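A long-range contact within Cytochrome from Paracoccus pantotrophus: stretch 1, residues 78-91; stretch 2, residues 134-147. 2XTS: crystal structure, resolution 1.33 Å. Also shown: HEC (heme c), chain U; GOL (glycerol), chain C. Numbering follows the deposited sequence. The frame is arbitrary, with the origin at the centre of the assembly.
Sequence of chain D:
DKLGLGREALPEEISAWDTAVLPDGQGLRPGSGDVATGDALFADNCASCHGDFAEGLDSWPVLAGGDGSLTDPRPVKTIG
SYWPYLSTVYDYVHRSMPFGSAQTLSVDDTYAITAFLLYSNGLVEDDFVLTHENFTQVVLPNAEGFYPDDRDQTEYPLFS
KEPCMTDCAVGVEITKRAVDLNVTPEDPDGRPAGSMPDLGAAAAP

Stretch 1 78-91: TIGSYWPYLSTVYD
Stretch 2, residues 134-147: NFTQVVLPNAEGFY

How do the two backbones lie against each other? Stretch 1 opens with a weakly bonded helical turn at about 79-82, passes through an extended Trp-83 (phi/psi -69/145) and Tyr-85 (-133/142), and enters a helix at about Leu-86. Stretch 2 is mostly loop, with type I turns from Leu-140 to Ala-143 and from Asn-142 to Gly-145 before a strand begins at Phe-146. The register is set by Gly-80 opposite Pro-141, CA to CA 6.5 Å, and by Pro-84 opposite Ala-143, CA to CA only 3.9 Å. That close approach suits a CA-H...O contact, Ala-143 CA to Pro-84 O at 3.4 Å. Thr-78 caps the first turn: its OG1 (chi1 p) accepts from Ser-81 N at 3.1 Å, while Ser-81 OG (chi1 p) accepts from Thr-78 N at 2.9 Å.

What does Asn-142 do with its side chain? Its CA-to-CB bond points toward stretch 1, and chi1 of -153° (t) with chi2 of 39° carries ND2 to Tyr-82 O, making the one direct hydrogen bond across the contact: 2.9 Å, nearly straight at 170°. The same setting leaves OD1 free to accept from glycerol O3 at 2.7 Å. Glycerol O1 donates to Ser-81 O at 2.8 Å, so this probable crystallisation additive touches both stretches.

How do the aromatic rings around Tyr-82 and Pro-84 fit? The CA-to-CB bond of Tyr-82 points away from stretch 2, but chi1 of -170° (t) brings the ring nearer, and chi2 of 67° sets its tilt, with one face over which Phe-146 CZ lies. Phe-146, pointing toward stretch 1 with chi1 m and chi2 81°, sets its edge against the Tyr-82 face; the centroids are 5.0 Å apart and the planes meet at 62°. Phe-146 CZ also lies 3.2 Å from Tyr-82 O, which sits at the ring edge, and Phe-146 CE1 packs 3.6 Å from CD of the C-gamma endo ring of Pro-84.

Which conformations build the apolar side of the contact? Leu-140 points toward stretch 1, and its m, t rotamer extends CD1 to within 3.5 Å of Trp-83 O and 4.1 Å of Trp-83 CB. Leu-86 also points across; its t, p rotamer places CD2 over the Phe-135 face, 3.8 Å from the ring centroid and 14° off the normal, and 3.8 Å from Val-138 CB. Phe-135 starts sideways, yet chi1 of -171° (t) brings CZ to 3.6 Å from Leu-86 CG and 3.9 Å from Tyr-90 CB, and chi2 of -83° turns the ring so that one face lies under Leu-86 CD2.

What links the backbones where they do not bond directly? Ordered waters bridge them. Water 2 donates to Pro-84 O at 2.7 Å and accepts from Leu-140 N at 3.0 Å; water 4 accepts from Leu-86 N and donates to Val-138 O, both at 2.9 Å. Water 1 accepts from Asn-142 N at 2.8 Å and lies 2.7 Å from Trp-83 O.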

# COMPACT_ATOMS: atom_id res chain seq x y z
N THR D 78 -39.04 -2.48 -12.59
CA THR D 78 -39.65 -2.67 -11.28
C THR D 78 -39.88 -4.17 -11.07
O THR D 78 -39.66 -5.00 -11.96
CB THR D 78 -41.02 -1.98 -11.19
OG1 THR D 78 -41.97 -2.66 -12.02
CG2 THR D 78 -40.92 -0.50 -11.56
N ILE D 79 -40.34 -4.53 -9.89
CA ILE D 79 -40.73 -5.91 -9.62
C ILE D 79 -41.60 -6.45 -10.75
O ILE D 79 -41.32 -7.51 -11.31
CB ILE D 79 -41.47 -6.03 -8.27
CG1 ILE D 79 -40.56 -5.68 -7.10
CG2 ILE D 79 -42.07 -7.41 -8.12
CD1 ILE D 79 -41.28 -5.60 -5.76
N GLY D 80 -42.64 -5.71 -11.09
CA GLY D 80 -43.59 -6.17 -12.10
C GLY D 80 -43.09 -6.13 -13.52
O GLY D 80 -43.37 -7.01 -14.30
N SER D 81 -42.33 -5.10 -13.88
CA SER D 81 -41.88 -4.95 -15.26
C SER D 81 -40.63 -5.73 -15.60
O SER D 81 -40.36 -5.97 -16.75
CB SER D 81 -41.64 -3.48 -15.61
OG SER D 81 -40.44 -3.01 -15.04
N TYR D 82 -39.86 -6.08 -14.58
CA TYR D 82 -38.49 -6.56 -14.77
C TYR D 82 -38.05 -7.78 -13.96
O TYR D 82 -37.26 -8.58 -14.47
CB TYR D 82 -37.50 -5.42 -14.54
CG TYR D 82 -36.07 -5.70 -14.93
CD1 TYR D 82 -35.71 -5.89 -16.25
CD2 TYR D 82 -35.05 -5.69 -13.99
CE1 TYR D 82 -34.39 -6.14 -16.61
CE2 TYR D 82 -33.74 -5.91 -14.34
CZ TYR D 82 -33.41 -6.14 -15.65
OH TYR D 82 -32.10 -6.31 -16.05
N TRP D 83 -38.47 -7.89 -12.71
CA TRP D 83 -37.90 -8.99 -11.91
C TRP D 83 -38.37 -10.34 -12.41
O TRP D 83 -39.53 -10.50 -12.80
CB TRP D 83 -38.25 -8.87 -10.43
CG TRP D 83 -37.62 -7.71 -9.70
CD1 TRP D 83 -37.24 -6.48 -10.20
CD2 TRP D 83 -37.33 -7.67 -8.30
NE1 TRP D 83 -36.74 -5.70 -9.18
CE2 TRP D 83 -36.82 -6.40 -8.01
CE3 TRP D 83 -37.50 -8.59 -7.27
CZ2 TRP D 83 -36.40 -6.05 -6.73
CZ3 TRP D 83 -37.11 -8.23 -6.00
CH2 TRP D 83 -36.58 -6.97 -5.74
N PRO D 84 -37.51 -11.35 -12.35
CA PRO D 84 -37.92 -12.66 -12.85
C PRO D 84 -38.72 -13.52 -11.86
O PRO D 84 -39.57 -14.30 -12.30
CB PRO D 84 -36.59 -13.32 -13.22
CG PRO D 84 -35.62 -12.69 -12.27
CD PRO D 84 -36.06 -11.27 -12.09
N TYR D 85 -38.41 -13.43 -10.56
CA TYR D 85 -38.92 -14.37 -9.55
C TYR D 85 -39.48 -13.68 -8.32
O TYR D 85 -38.89 -12.73 -7.79
CB TYR D 85 -37.79 -15.31 -9.08
CG TYR D 85 -37.09 -16.01 -10.23
CD1 TYR D 85 -37.80 -16.87 -11.07
CD2 TYR D 85 -35.75 -15.80 -10.51
CE1 TYR D 85 -37.19 -17.47 -12.17
CE2 TYR D 85 -35.13 -16.42 -11.58
CZ TYR D 85 -35.85 -17.24 -12.40
OH TYR D 85 -35.23 -17.84 -13.47
N LEU D 86 -40.56 -14.24 -7.80
CA LEU D 86 -41.16 -13.77 -6.56
C LEU D 86 -40.29 -14.05 -5.36
O LEU D 86 -40.32 -13.28 -4.41
CB LEU D 86 -42.55 -14.38 -6.38
CG LEU D 86 -43.40 -13.71 -5.31
CD1 LEU D 86 -43.68 -12.28 -5.68
CD2 LEU D 86 -44.68 -14.48 -5.08
N SER D 87 -39.53 -15.14 -5.40
CA SER D 87 -38.66 -15.47 -4.30
C SER D 87 -37.81 -14.29 -3.86
O SER D 87 -37.63 -14.05 -2.67
CB SER D 87 -37.76 -16.63 -4.67
OG SER D 87 -37.07 -16.38 -5.86
N THR D 88 -37.27 -13.57 -4.84
CA THR D 88 -36.37 -12.46 -4.56
C THR D 88 -37.08 -11.36 -3.77
O THR D 88 -36.47 -10.70 -2.94
CB THR D 88 -35.84 -11.89 -5.87
OG1 THR D 88 -35.48 -12.97 -6.75
CG2 THR D 88 -34.67 -10.95 -5.64
N VAL D 89 -38.35 -11.14 -4.08
CA VAL D 89 -39.12 -10.11 -3.39
C VAL D 89 -39.23 -10.44 -1.90
O VAL D 89 -38.91 -9.64 -1.04
CB VAL D 89 -40.53 -9.96 -3.97
CG1 VAL D 89 -41.29 -8.83 -3.28
CG2 VAL D 89 -40.46 -9.69 -5.50
N TYR D 90 -39.67 -11.65 -1.62
CA TYR D 90 -39.80 -12.08 -0.25
C TYR D 90 -38.48 -11.94 0.48
O TYR D 90 -38.39 -11.39 1.58
CB TYR D 90 -40.31 -13.54 -0.23
CG TYR D 90 -40.57 -13.99 1.18
CD1 TYR D 90 -39.52 -14.31 2.04
CD2 TYR D 90 -41.88 -14.08 1.67
CE1 TYR D 90 -39.76 -14.68 3.36
CE2 TYR D 90 -42.11 -14.47 2.98
CZ TYR D 90 -41.05 -14.74 3.82
OH TYR D 90 -41.29 -15.14 5.11
N ASP D 91 -37.46 -12.54 -0.11
CA ASP D 91 -36.17 -12.64 0.54
C ASP D 91 -35.55 -11.28 0.84
O ASP D 91 -35.12 -11.03 1.95
CB ASP D 91 -35.30 -13.52 -0.37
CG ASP D 91 -33.96 -13.90 0.20
OD1 ASP D 91 -33.61 -13.47 1.32
OD2 ASP D 91 -33.25 -14.64 -0.51
N ASN D 134 -48.82 -21.80 -1.90
CA ASN D 134 -49.14 -21.31 -3.25
C ASN D 134 -48.09 -20.36 -3.85
O ASN D 134 -48.22 -19.95 -5.00
CB ASN D 134 -50.54 -20.66 -3.30
CG ASN D 134 -50.60 -19.31 -2.61
OD1 ASN D 134 -49.61 -18.83 -2.12
ND2 ASN D 134 -51.78 -18.72 -2.57
N PHE D 135 -47.03 -20.08 -3.09
CA PHE D 135 -46.04 -19.10 -3.48
C PHE D 135 -45.44 -19.40 -4.86
O PHE D 135 -45.33 -18.50 -5.71
CB PHE D 135 -44.94 -19.08 -2.42
CG PHE D 135 -43.94 -17.96 -2.56
CD1 PHE D 135 -42.86 -18.06 -3.44
CD2 PHE D 135 -44.06 -16.80 -1.80
CE1 PHE D 135 -41.92 -17.05 -3.52
CE2 PHE D 135 -43.10 -15.78 -1.89
CZ PHE D 135 -42.06 -15.91 -2.76
N THR D 136 -45.06 -20.66 -5.08
CA THR D 136 -44.39 -21.03 -6.33
C THR D 136 -45.33 -21.13 -7.52
O THR D 136 -44.87 -21.35 -8.64
CB THR D 136 -43.58 -22.32 -6.20
OG1 THR D 136 -44.45 -23.41 -5.84
CG2 THR D 136 -42.45 -22.16 -5.17
N GLN D 137 -46.64 -20.94 -7.32
CA GLN D 137 -47.57 -20.83 -8.46
C GLN D 137 -47.52 -19.46 -9.13
O GLN D 137 -48.02 -19.28 -10.25
CB GLN D 137 -49.01 -21.10 -8.00
CG GLN D 137 -49.22 -22.50 -7.46
CD GLN D 137 -50.59 -22.70 -6.87
OE1 GLN D 137 -51.52 -21.95 -7.16
NE2 GLN D 137 -50.72 -23.70 -6.02
N VAL D 138 -46.95 -18.47 -8.44
CA VAL D 138 -46.87 -17.12 -8.99
C VAL D 138 -45.72 -17.03 -9.98
O VAL D 138 -44.59 -17.43 -9.65
CB VAL D 138 -46.70 -16.07 -7.88
CG1 VAL D 138 -46.53 -14.66 -8.52
CG2 VAL D 138 -47.88 -16.12 -6.91
N VAL D 139 -46.01 -16.56 -11.18
CA VAL D 139 -45.02 -16.39 -12.23
C VAL D 139 -45.04 -14.92 -12.59
O VAL D 139 -46.09 -14.39 -12.95
CB VAL D 139 -45.32 -17.28 -13.46
CG1 VAL D 139 -44.28 -17.05 -14.55
CG2 VAL D 139 -45.37 -18.75 -13.06
N LEU D 140 -43.90 -14.25 -12.48
CA LEU D 140 -43.82 -12.84 -12.79
C LEU D 140 -43.73 -12.61 -14.30
O LEU D 140 -43.22 -13.47 -15.04
CB LEU D 140 -42.61 -12.19 -12.08
CG LEU D 140 -42.68 -12.15 -10.56
CD1 LEU D 140 -41.50 -11.37 -10.01
CD2 LEU D 140 -44.02 -11.57 -10.07
N PRO D 141 -44.19 -11.42 -14.75
CA PRO D 141 -44.20 -11.16 -16.18
C PRO D 141 -42.85 -11.37 -16.88
O PRO D 141 -42.83 -11.85 -18.02
CB PRO D 141 -44.60 -9.68 -16.25
CG PRO D 141 -45.55 -9.54 -15.11
CD PRO D 141 -44.93 -10.39 -14.01
N ASN D 142 -41.75 -10.96 -16.25
CA ASN D 142 -40.44 -11.05 -16.88
C ASN D 142 -39.63 -12.29 -16.48
O ASN D 142 -38.39 -12.28 -16.56
CB ASN D 142 -39.63 -9.77 -16.63
CG ASN D 142 -38.62 -9.50 -17.70
OD1 ASN D 142 -38.90 -9.72 -18.88
ND2 ASN D 142 -37.48 -8.94 -17.34
N ALA D 143 -40.32 -13.34 -16.05
CA ALA D 143 -39.66 -14.61 -15.69
C ALA D 143 -38.71 -15.13 -16.74
O ALA D 143 -37.71 -15.75 -16.41
CB ALA D 143 -40.72 -15.67 -15.41
N GLU D 144 -39.00 -14.88 -18.02
CA GLU D 144 -38.19 -15.41 -19.13
C GLU D 144 -37.32 -14.34 -19.78
O GLU D 144 -36.82 -14.51 -20.88
CB GLU D 144 -39.08 -16.10 -20.18
CG GLU D 144 -39.86 -17.30 -19.64
CD GLU D 144 -40.75 -17.96 -20.68
OE1 GLU D 144 -40.52 -17.76 -21.90
OE2 GLU D 144 -41.67 -18.69 -20.27
N GLY D 145 -37.12 -13.24 -19.05
CA GLY D 145 -36.44 -12.08 -19.60
C GLY D 145 -34.94 -12.02 -19.50
O GLY D 145 -34.36 -11.00 -19.87
N PHE D 146 -34.31 -13.05 -18.95
CA PHE D 146 -32.86 -13.06 -18.69
C PHE D 146 -32.19 -14.26 -19.33
O PHE D 146 -32.79 -15.33 -19.48
CB PHE D 146 -32.60 -13.08 -17.18
CG PHE D 146 -33.19 -11.92 -16.47
CD1 PHE D 146 -34.55 -11.92 -16.14
CD2 PHE D 146 -32.42 -10.81 -16.17
CE1 PHE D 146 -35.11 -10.84 -15.53
CE2 PHE D 146 -32.97 -9.72 -15.53
CZ PHE D 146 -34.33 -9.71 -15.25
N TYR D 147 -30.91 -14.12 -19.64
CA TYR D 147 -30.12 -15.25 -20.11
C TYR D 147 -28.70 -15.09 -19.60
O TYR D 147 -28.23 -13.97 -19.45
CB TYR D 147 -30.16 -15.38 -21.64
CG TYR D 147 -29.74 -14.13 -22.39
CD1 TYR D 147 -30.66 -13.16 -22.72
CD2 TYR D 147 -28.45 -13.96 -22.84
CE1 TYR D 147 -30.30 -12.03 -23.43
CE2 TYR D 147 -28.07 -12.83 -23.56
CZ TYR D 147 -28.99 -11.87 -23.85
OH TYR D 147 -28.59 -10.78 -24.58
FE HEC U . -37.24 -0.18 0.39
CHA HEC U . -35.11 -0.94 -2.14
CHB HEC U . -39.17 -2.83 -0.43
CHC HEC U . -39.12 0.38 3.13
CHD HEC U . -35.69 2.77 0.83
NA HEC U . -37.16 -1.59 -1.00
C1A HEC U . -36.23 -1.70 -2.02
C2A HEC U . -36.60 -2.80 -2.91
C3A HEC U . -37.74 -3.33 -2.44
C4A HEC U . -38.09 -2.58 -1.23
CMA HEC U . -38.53 -4.52 -2.99
CAA HEC U . -35.80 -3.22 -4.17
CBA HEC U . -36.17 -2.36 -5.38
CGA HEC U . -35.49 -2.77 -6.65
O1A HEC U . -34.38 -3.28 -6.59
O2A HEC U . -36.14 -2.54 -7.70
NB HEC U . -38.80 -1.08 1.21
C1B HEC U . -39.46 -2.19 0.75
C2B HEC U . -40.41 -2.60 1.77
C3B HEC U . -40.40 -1.71 2.74
C4B HEC U . -39.38 -0.75 2.43
CMB HEC U . -41.39 -3.77 1.51
CAB HEC U . -41.22 -1.73 4.03
CBB HEC U . -41.04 -3.09 4.75
NC HEC U . -37.39 1.29 1.74
C1C HEC U . -38.25 1.37 2.80
C2C HEC U . -38.06 2.62 3.49
C3C HEC U . -37.14 3.29 2.80
C4C HEC U . -36.70 2.47 1.69
CMC HEC U . -38.88 3.09 4.71
CAC HEC U . -36.60 4.70 3.02
CBC HEC U . -36.11 5.18 4.35
ND HEC U . -35.69 0.73 -0.47
C1D HEC U . -35.13 1.93 -0.08
C2D HEC U . -33.92 2.20 -0.78
C3D HEC U . -33.74 1.06 -1.67
C4D HEC U . -34.87 0.22 -1.46
CMD HEC U . -32.95 3.36 -0.67
CAD HEC U . -32.57 0.84 -2.61
CBD HEC U . -31.47 0.07 -1.87
CGD HEC U . -30.27 -0.19 -2.71
O1D HEC U . -30.32 0.02 -3.94
O2D HEC U . -29.29 -0.74 -2.16
C1 GOL C . -42.70 -6.57 -18.92
O1 GOL C . -42.11 -5.31 -18.80
C2 GOL C . -41.74 -7.46 -19.67
O2 GOL C . -41.61 -6.99 -21.00
C3 GOL C . -42.22 -8.90 -19.68
O3 GOL C . -41.25 -9.73 -20.27
O HOH W 1 -41.70 -9.36 -13.96
O HOH W 2 -41.59 -16.00 -11.89
O HOH W 3 -37.28 -18.32 -15.56
O HOH W 4 -41.90 -16.38 -9.30